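Local coordinates for protein O-methyltransferase, putative (Bacillus cereus, PDB 3DUW) that probably transfers the methyl group of S-adenosylmethionine to a hydroxyl oxygen of an acceptor substrate, and binds the spent cofactor S-adenosyl-L-homocysteine, at residues L120-L123 against Q124-E127. Numbering follows the deposited sequence.
Sequences LDSL and QQIE
Gln-125 lays its side chain back over the carbonyl of Asp-121, one turn earlier in the same helix, with Gln-125 CG 3.4 Å from Asp-121 O. Its CG lies beside the backbone N (chi1 -68°) and the chain runs extended beyond it, which carries the amide toward the start of the helix. Asp-121 O thus accepts the main-chain bond from Gln-125 N at 3.2 Å and a weak, bent one from Gln-125 NE2 at 3.5 Å. A water joins this amide to Ser-122: it donates to Ser-122 OG at 2.7 Å and accepts weakly from Gln-125 NE2, bridging two atoms that lie 4.4 Å apart.

On the buried side Ile-126 lays an apolar side chain against a carbonyl in the same way. Ile-126 CG1 sits 3.2 Å from Ser-122 O, the carbonyl oxygen that receives Ile-126 N in a 2.8 Å bond, while Leu-123 O accepts Glu-127 N in the next rung of the i to i+4 ladder.

The turns belong to helix 119-128 of a Rossmann-like methyltransferase fold. Ser-122, Leu-123 and Ile-126 pack on Leu-89 of strand 85-90, and Gln-125 OE1 makes a weak hydrogen bond to Arg-115 of strand 112-116. Leu-120 touches Tyr-149, a cofactor-binding residue of helix 146-155, and Leu-123, Gln-124 and Glu-127 meet Trp-152 of that same helix.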
ATOM      1  N   LEU A 120      -7.130 -15.217  20.414  1.00 11.73           N
ATOM      2  CA  LEU A 120      -8.548 -15.140  20.739  1.00 13.23           C
ATOM      3  C   LEU A 120      -8.785 -14.906  22.230  1.00 13.15           C
ATOM      4  O   LEU A 120      -9.721 -14.199  22.604  1.00 13.49           O
ATOM      5  CB  LEU A 120      -9.277 -16.399  20.263  1.00 14.40           C
ATOM      6  CG  LEU A 120      -9.366 -16.560  18.740  1.00 13.77           C
ATOM      7  CD1 LEU A 120     -10.134 -17.825  18.409  1.00 15.22           C
ATOM      8  CD2 LEU A 120     -10.055 -15.347  18.123  1.00 14.31           C
ATOM      9  N   ASP A 121      -7.942 -15.486  23.083  1.00 14.02           N
ATOM     10  CA  ASP A 121      -8.092 -15.285  24.523  1.00 14.55           C
ATOM     11  C   ASP A 121      -7.683 -13.870  24.909  1.00 13.75           C
ATOM     12  O   ASP A 121      -8.360 -13.208  25.692  1.00 15.77           O
ATOM     13  CB  ASP A 121      -7.241 -16.279  25.320  1.00 16.08           C
ATOM     14  CG  ASP A 121      -7.764 -17.694  25.233  1.00 16.66           C
ATOM     15  OD1 ASP A 121      -8.996 -17.877  25.339  1.00 20.60           O
ATOM     16  OD2 ASP A 121      -6.947 -18.624  25.071  1.00 19.48           O
ATOM     17  N   SER A 122      -6.566 -13.408  24.353  1.00 13.44           N
ATOM     18  CA  SER A 122      -6.073 -12.073  24.651  1.00 12.19           C
ATOM     19  C   SER A 122      -7.005 -10.977  24.142  1.00 11.86           C
ATOM     20  O   SER A 122      -7.147  -9.936  24.778  1.00 12.59           O
ATOM     21  CB  SER A 122      -4.675 -11.881  24.053  1.00 12.81           C
ATOM     22  OG  SER A 122      -3.736 -12.741  24.676  1.00 12.68           O
ATOM     23  N   LEU A 123      -7.637 -11.206  22.995  1.00 12.90           N
ATOM     24  CA  LEU A 123      -8.545 -10.216  22.429  1.00 13.93           C
ATOM     25  C   LEU A 123      -9.744  -9.986  23.349  1.00 14.42           C
ATOM     26  O   LEU A 123     -10.211  -8.857  23.504  1.00 14.99           O
ATOM     27  CB  LEU A 123      -8.993 -10.657  21.030  1.00 12.10           C
ATOM     28  CG  LEU A 123      -7.872 -10.557  19.984  1.00 12.41           C
ATOM     29  CD1 LEU A 123      -8.209 -11.375  18.755  1.00 12.07           C
ATOM     30  CD2 LEU A 123      -7.653  -9.099  19.619  1.00 11.99           C
ATOM     31  N   GLN A 124     -10.226 -11.056  23.972  1.00 16.18           N
ATOM     32  CA  GLN A 124     -11.352 -10.958  24.894  1.00 16.73           C
ATOM     33  C   GLN A 124     -10.916 -10.163  26.121  1.00 17.54           C
ATOM     34  O   GLN A 124     -11.675  -9.346  26.646  1.00 18.07           O
ATOM     35  CB  GLN A 124     -11.819 -12.352  25.312  1.00 17.10           C
ATOM     36  CG  GLN A 124     -13.036 -12.361  26.230  1.00 18.46           C
ATOM     37  CD  GLN A 124     -14.208 -11.596  25.651  1.00 18.89           C
ATOM     38  OE1 GLN A 124     -14.359 -10.393  25.883  1.00 21.53           O
ATOM     39  NE2 GLN A 124     -15.038 -12.284  24.879  1.00 20.25           N
ATOM     40  N   GLN A 125      -9.685 -10.401  26.567  1.00 17.49           N
ATOM     41  CA  GLN A 125      -9.142  -9.696  27.722  1.00 17.53           C
ATOM     42  C   GLN A 125      -9.006  -8.211  27.414  1.00 17.38           C
ATOM     43  O   GLN A 125      -9.321  -7.360  28.245  1.00 18.74           O
ATOM     44  CB  GLN A 125      -7.772 -10.267  28.101  1.00 17.90           C
ATOM     45  CG  GLN A 125      -7.813 -11.686  28.638  1.00 20.45           C
ATOM     46  CD  GLN A 125      -6.433 -12.236  28.933  1.00 20.63           C
ATOM     47  OE1 GLN A 125      -5.652 -11.625  29.663  1.00 23.24           O
ATOM     48  NE2 GLN A 125      -6.126 -13.399  28.369  1.00 23.00           N
ATOM     49  N   ILE A 126      -8.529  -7.904  26.211  1.00 17.07           N
ATOM     50  CA  ILE A 126      -8.352  -6.521  25.789  1.00 16.83           C
ATOM     51  C   ILE A 126      -9.686  -5.778  25.818  1.00 16.19           C
ATOM     52  O   ILE A 126      -9.749  -4.619  26.229  1.00 17.01           O
ATOM     53  CB  ILE A 126      -7.723  -6.461  24.376  1.00 16.17           C
ATOM     54  CG1 ILE A 126      -6.263  -6.918  24.458  1.00 16.72           C
ATOM     55  CG2 ILE A 126      -7.819  -5.054  23.806  1.00 16.06           C
ATOM     56  CD1 ILE A 126      -5.586  -7.097  23.117  1.00 17.10           C
ATOM     57  N   GLU A 127     -10.753  -6.444  25.391  1.00 17.24           N
ATOM     58  CA  GLU A 127     -12.071  -5.824  25.411  1.00 18.37           C
ATOM     59  C   GLU A 127     -12.504  -5.630  26.862  1.00 18.70           C
ATOM     60  O   GLU A 127     -12.994  -4.562  27.236  1.00 20.20           O
ATOM     61  CB  GLU A 127     -13.097  -6.692  24.681  1.00 19.01           C
ATOM     62  CG  GLU A 127     -14.525  -6.202  24.873  1.00 20.70           C
ATOM     63  CD  GLU A 127     -15.522  -6.924  23.997  1.00 20.97           C
ATOM     64  OE1 GLU A 127     -15.569  -8.170  24.037  1.00 22.78           O
ATOM     65  OE2 GLU A 127     -16.268  -6.237  23.268  1.00 23.52           O
TER
HETATM   66  O   HOH W   1      -3.973 -14.163  27.002  1.00 35.83           O